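Local coordinates for protein aspartokinase 1, chloroplastic (Arabidopsis thaliana, PDB 2CDQ) that phosphorylates L-aspartate with ATP to give 4-phospho-L-aspartate, the first step toward lysine, threonine, methionine and isoleucine in the plastid, at residues H101-I110 with L150-T161. Sequence-based numbering, arbitrary orientation.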
loop_
_atom_site.group_PDB
_atom_site.type_symbol
_atom_site.label_atom_id
_atom_site.label_comp_id
_atom_site.label_asym_id
_atom_site.label_seq_id
_atom_site.Cartn_x
_atom_site.Cartn_y
_atom_site.Cartn_z
ATOM N N HIS A 101 12.784 -17.376 -41.293
ATOM C CA HIS A 101 14.220 -17.181 -41.409
ATOM C C HIS A 101 14.791 -17.683 -42.731
ATOM O O HIS A 101 15.674 -17.041 -43.317
ATOM C CB HIS A 101 14.932 -17.776 -40.196
ATOM C CG HIS A 101 14.655 -17.027 -38.933
ATOM N ND1 HIS A 101 13.532 -17.252 -38.166
ATOM C CD2 HIS A 101 15.326 -16.018 -38.328
ATOM C CE1 HIS A 101 13.537 -16.432 -37.130
ATOM N NE2 HIS A 101 14.614 -15.670 -37.206
ATOM N N ILE A 102 14.275 -18.815 -43.207
ATOM C CA ILE A 102 14.630 -19.331 -44.532
ATOM C C ILE A 102 14.246 -18.321 -45.624
ATOM O O ILE A 102 15.045 -18.036 -46.518
ATOM C CB ILE A 102 14.005 -20.732 -44.793
ATOM C CG1 ILE A 102 14.773 -21.806 -44.008
ATOM C CG2 ILE A 102 13.993 -21.059 -46.286
ATOM C CD1 ILE A 102 14.049 -23.137 -43.866
ATOM N N ARG A 103 13.040 -17.764 -45.518
ATOM C CA ARG A 103 12.534 -16.780 -46.481
ATOM C C ARG A 103 13.271 -15.431 -46.415
ATOM O O ARG A 103 13.496 -14.796 -47.446
ATOM C CB ARG A 103 11.024 -16.579 -46.290
ATOM C CG ARG A 103 10.324 -15.835 -47.423
ATOM C CD ARG A 103 8.796 -15.941 -47.336
ATOM N NE ARG A 103 8.279 -15.659 -45.996
ATOM C CZ ARG A 103 8.150 -14.444 -45.467
ATOM N NH1 ARG A 103 8.500 -13.366 -46.157
ATOM N NH2 ARG A 103 7.670 -14.308 -44.237
ATOM N N THR A 104 13.632 -15.003 -45.206
ATOM C CA THR A 104 14.364 -13.750 -45.003
ATOM C C THR A 104 15.751 -13.819 -45.644
ATOM O O THR A 104 16.216 -12.858 -46.262
ATOM C CB THR A 104 14.495 -13.416 -43.496
ATOM O OG1 THR A 104 13.194 -13.377 -42.901
ATOM C CG2 THR A 104 15.184 -12.064 -43.280
ATOM N N VAL A 105 16.401 -14.966 -45.477
ATOM C CA VAL A 105 17.674 -15.255 -46.122
ATOM C C VAL A 105 17.529 -15.182 -47.651
ATOM O O VAL A 105 18.368 -14.584 -48.341
ATOM C CB VAL A 105 18.190 -16.642 -45.666
ATOM C CG1 VAL A 105 19.185 -17.226 -46.657
ATOM C CG2 VAL A 105 18.797 -16.539 -44.283
ATOM N N LYS A 106 16.451 -15.778 -48.160
ATOM C CA LYS A 106 16.145 -15.793 -49.588
ATOM C C LYS A 106 16.099 -14.366 -50.134
ATOM O O LYS A 106 16.771 -14.049 -51.111
ATOM C CB LYS A 106 14.802 -16.500 -49.836
ATOM C CG LYS A 106 14.607 -17.076 -51.243
ATOM C CD LYS A 106 13.244 -16.687 -51.849
ATOM C CE LYS A 106 12.033 -17.185 -51.036
ATOM N NZ LYS A 106 10.803 -16.359 -51.295
ATOM N N GLU A 107 15.320 -13.512 -49.478
ATOM C CA GLU A 107 15.092 -12.151 -49.944
ATOM C C GLU A 107 16.303 -11.240 -49.783
ATOM O O GLU A 107 16.557 -10.384 -50.627
ATOM C CB GLU A 107 13.886 -11.530 -49.243
ATOM C CG GLU A 107 13.620 -10.109 -49.686
ATOM C CD GLU A 107 12.377 -9.512 -49.072
ATOM O OE1 GLU A 107 12.232 -8.270 -49.166
ATOM O OE2 GLU A 107 11.554 -10.270 -48.500
ATOM N N LEU A 108 17.041 -11.405 -48.696
ATOM C CA LEU A 108 18.206 -10.566 -48.474
ATOM C C LEU A 108 19.381 -11.066 -49.300
ATOM O O LEU A 108 20.435 -10.421 -49.356
ATOM C CB LEU A 108 18.552 -10.480 -46.984
ATOM C CG LEU A 108 17.557 -9.711 -46.105
ATOM C CD1 LEU A 108 18.070 -9.615 -44.678
ATOM C CD2 LEU A 108 17.250 -8.317 -46.662
ATOM N N ASN A 109 19.171 -12.210 -49.953
ATOM C CA ASN A 109 20.147 -12.814 -50.858
ATOM C C ASN A 109 21.473 -13.173 -50.165
ATOM O O ASN A 109 22.563 -12.837 -50.648
ATOM C CB ASN A 109 20.361 -11.919 -52.081
ATOM C CG ASN A 109 21.041 -12.639 -53.219
ATOM O OD1 ASN A 109 20.592 -13.699 -53.664
ATOM N ND2 ASN A 109 22.131 -12.063 -53.706
ATOM N N ILE A 110 21.354 -13.864 -49.030
ATOM C CA ILE A 110 22.500 -14.307 -48.236
ATOM C C ILE A 110 22.692 -15.817 -48.361
ATOM O O ILE A 110 21.749 -16.545 -48.693
ATOM C CB ILE A 110 22.306 -13.948 -46.745
ATOM C CG1 ILE A 110 22.276 -12.435 -46.558
ATOM C CG2 ILE A 110 23.404 -14.557 -45.867
ATOM C CD1 ILE A 110 21.572 -12.030 -45.289
ATOM N N LEU A 150 19.810 -15.975 -34.448
ATOM C CA LEU A 150 19.396 -15.948 -35.838
ATOM C C LEU A 150 19.353 -14.508 -36.326
ATOM O O LEU A 150 20.008 -14.147 -37.307
ATOM C CB LEU A 150 18.029 -16.596 -35.992
ATOM C CG LEU A 150 17.974 -18.113 -35.898
ATOM C CD1 LEU A 150 16.549 -18.543 -35.627
ATOM C CD2 LEU A 150 18.492 -18.758 -37.166
ATOM N N SER A 151 18.592 -13.689 -35.607
ATOM C CA SER A 151 18.361 -12.294 -35.947
ATOM C C SER A 151 19.638 -11.545 -36.320
ATOM O O SER A 151 19.758 -11.033 -37.434
ATOM C CB SER A 151 17.670 -11.604 -34.779
ATOM O OG SER A 151 17.472 -10.235 -35.057
ATOM N N THR A 152 20.587 -11.487 -35.388
ATOM C CA THR A 152 21.851 -10.784 -35.608
ATOM C C THR A 152 22.640 -11.303 -36.815
ATOM O O THR A 152 23.162 -10.505 -37.594
ATOM C CB THR A 152 22.758 -10.803 -34.356
ATOM O OG1 THR A 152 22.769 -12.116 -33.777
ATOM C CG2 THR A 152 22.259 -9.801 -33.337
ATOM N N ARG A 153 22.709 -12.630 -36.963
ATOM C CA ARG A 153 23.473 -13.268 -38.048
ATOM C C ARG A 153 22.937 -12.953 -39.447
ATOM O O ARG A 153 23.713 -12.738 -40.382
ATOM C CB ARG A 153 23.572 -14.779 -37.836
ATOM C CG ARG A 153 24.694 -15.179 -36.904
ATOM C CD ARG A 153 24.681 -16.669 -36.589
ATOM N NE ARG A 153 25.752 -17.023 -35.662
ATOM C CZ ARG A 153 25.720 -16.808 -34.348
ATOM N NH1 ARG A 153 24.666 -16.242 -33.774
ATOM N NH2 ARG A 153 26.749 -17.164 -33.597
ATOM N N ILE A 154 21.614 -12.932 -39.583
ATOM C CA ILE A 154 20.979 -12.526 -40.831
ATOM C C ILE A 154 21.364 -11.082 -41.146
ATOM O O ILE A 154 21.875 -10.791 -42.232
ATOM C CB ILE A 154 19.441 -12.700 -40.782
ATOM C CG1 ILE A 154 19.082 -14.185 -40.834
ATOM C CG2 ILE A 154 18.780 -11.971 -41.930
ATOM C CD1 ILE A 154 17.648 -14.511 -40.469
ATOM N N PHE A 155 21.157 -10.187 -40.184
ATOM C CA PHE A 155 21.408 -8.770 -40.412
ATOM C C PHE A 155 22.881 -8.477 -40.706
ATOM O O PHE A 155 23.191 -7.702 -41.617
ATOM C CB PHE A 155 20.901 -7.925 -39.242
ATOM C CG PHE A 155 20.756 -6.470 -39.568
ATOM C CD1 PHE A 155 19.724 -6.026 -40.393
ATOM C CD2 PHE A 155 21.647 -5.539 -39.053
ATOM C CE1 PHE A 155 19.587 -4.673 -40.702
ATOM C CE2 PHE A 155 21.515 -4.181 -39.352
ATOM C CZ PHE A 155 20.485 -3.749 -40.180
ATOM N N ALA A 156 23.779 -9.108 -39.949
ATOM C CA ALA A 156 25.214 -8.907 -40.132
ATOM C C ALA A 156 25.648 -9.316 -41.539
ATOM O O ALA A 156 26.322 -8.549 -42.236
ATOM C CB ALA A 156 26.005 -9.674 -39.084
ATOM N N ALA A 157 25.239 -10.518 -41.947
ATOM C CA ALA A 157 25.514 -11.027 -43.285
ATOM C C ALA A 157 24.974 -10.085 -44.354
ATOM O O ALA A 157 25.660 -9.810 -45.339
ATOM C CB ALA A 157 24.940 -12.420 -43.455
ATOM N N TYR A 158 23.760 -9.572 -44.143
ATOM C CA TYR A 158 23.129 -8.650 -45.099
ATOM C C TYR A 158 23.899 -7.339 -45.271
ATOM O O TYR A 158 24.090 -6.882 -46.400
ATOM C CB TYR A 158 21.662 -8.377 -44.737
ATOM C CG TYR A 158 21.013 -7.303 -45.582
ATOM C CD1 TYR A 158 20.767 -7.505 -46.944
ATOM C CD2 TYR A 158 20.650 -6.078 -45.022
ATOM C CE1 TYR A 158 20.177 -6.505 -47.733
ATOM C CE2 TYR A 158 20.057 -5.076 -45.794
ATOM C CZ TYR A 158 19.823 -5.296 -47.148
ATOM O OH TYR A 158 19.238 -4.304 -47.903
ATOM N N LEU A 159 24.338 -6.739 -44.166
ATOM C CA LEU A 159 25.158 -5.527 -44.239
ATOM C C LEU A 159 26.415 -5.718 -45.116
ATOM O O LEU A 159 26.722 -4.873 -45.964
ATOM C CB LEU A 159 25.530 -5.023 -42.838
ATOM C CG LEU A 159 24.461 -4.269 -42.033
ATOM C CD1 LEU A 159 25.001 -3.882 -40.658
ATOM C CD2 LEU A 159 23.940 -3.029 -42.772
ATOM N N ASN A 160 27.111 -6.841 -44.916
ATOM C CA ASN A 160 28.299 -7.200 -45.703
ATOM C C ASN A 160 27.983 -7.435 -47.187
ATOM O O ASN A 160 28.838 -7.242 -48.060
ATOM C CB ASN A 160 28.986 -8.433 -45.101
ATOM C CG ASN A 160 29.469 -8.202 -43.671
ATOM O OD1 ASN A 160 30.376 -7.399 -43.421
ATOM N ND2 ASN A 160 28.867 -8.916 -42.728
ATOM N N THR A 161 26.748 -7.854 -47.453
ATOM C CA THR A 161 26.237 -8.016 -48.806
ATOM C C THR A 161 26.221 -6.671 -49.538
ATOM O O THR A 161 26.575 -6.598 -50.714
ATOM C CB THR A 161 24.821 -8.673 -48.763
ATOM O OG1 THR A 161 24.968 -10.085 -48.566
ATOM C CG2 THR A 161 23.993 -8.416 -50.037
#
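The helical segments 101-108 and 150-161 run side by side in the same direction, their axes 10.7 Å apart at closest approach and inclined by 7°, with Val105 opposite Ile154 and Leu108 opposite Tyr158. Ile154 is the knob of a knobs-into-holes contact, set among His101, Thr104, Val105 and Leu108. With CG1 beside the backbone N (chi1 -72°), its branches part: CD1 reaches the edge of the His101 imidazole at CD2, 3.5 Å away, whereas CG2 meets Leu108 CD1 at 3.7 Å and the methyl of Thr104. One turn earlier, Leu150 lays CD1 over a face of the same imidazole, 3.8 Å from the ring centroid and 9° off the normal, a CH-pi contact. The ring's ND1 is hydrogen-bonded to Ile97 O, which helps fix its rotation, with Leu150 over the face and Ile154 at the edge. Both segments belong to the amino acid kinase domain, where segment 150-161 touches the central sheet through Thr152, Ala156 and Leu159 on strand 209-219, while Ile154 also meets Ile115 of helix 113-132. Glu148, which binds substrate, precedes Leu150 on the same helix. At the C-terminal end, Leu108 crosses the Tyr158 side chain nearly at right angles and puts CD2 over one ring face, offset toward the rim, 3.8 Å from the centroid. Asn109, with positive phi, ends helix 92-108 in a Schellman motif, its N bonded to Lys106 O and Ile110 N to Val105 O; beyond this turn Ile110 lies against segment 150-161. There Ile110 CG2 packs on the methyl CB of Ala157 at 3.6 Å, and CD1 lies 3.7 Å from Tyr158 CB. No hydrogen bond spans the two segments; Thr161 OG1 turns back to its own helix in a weak bond to Ala157 O.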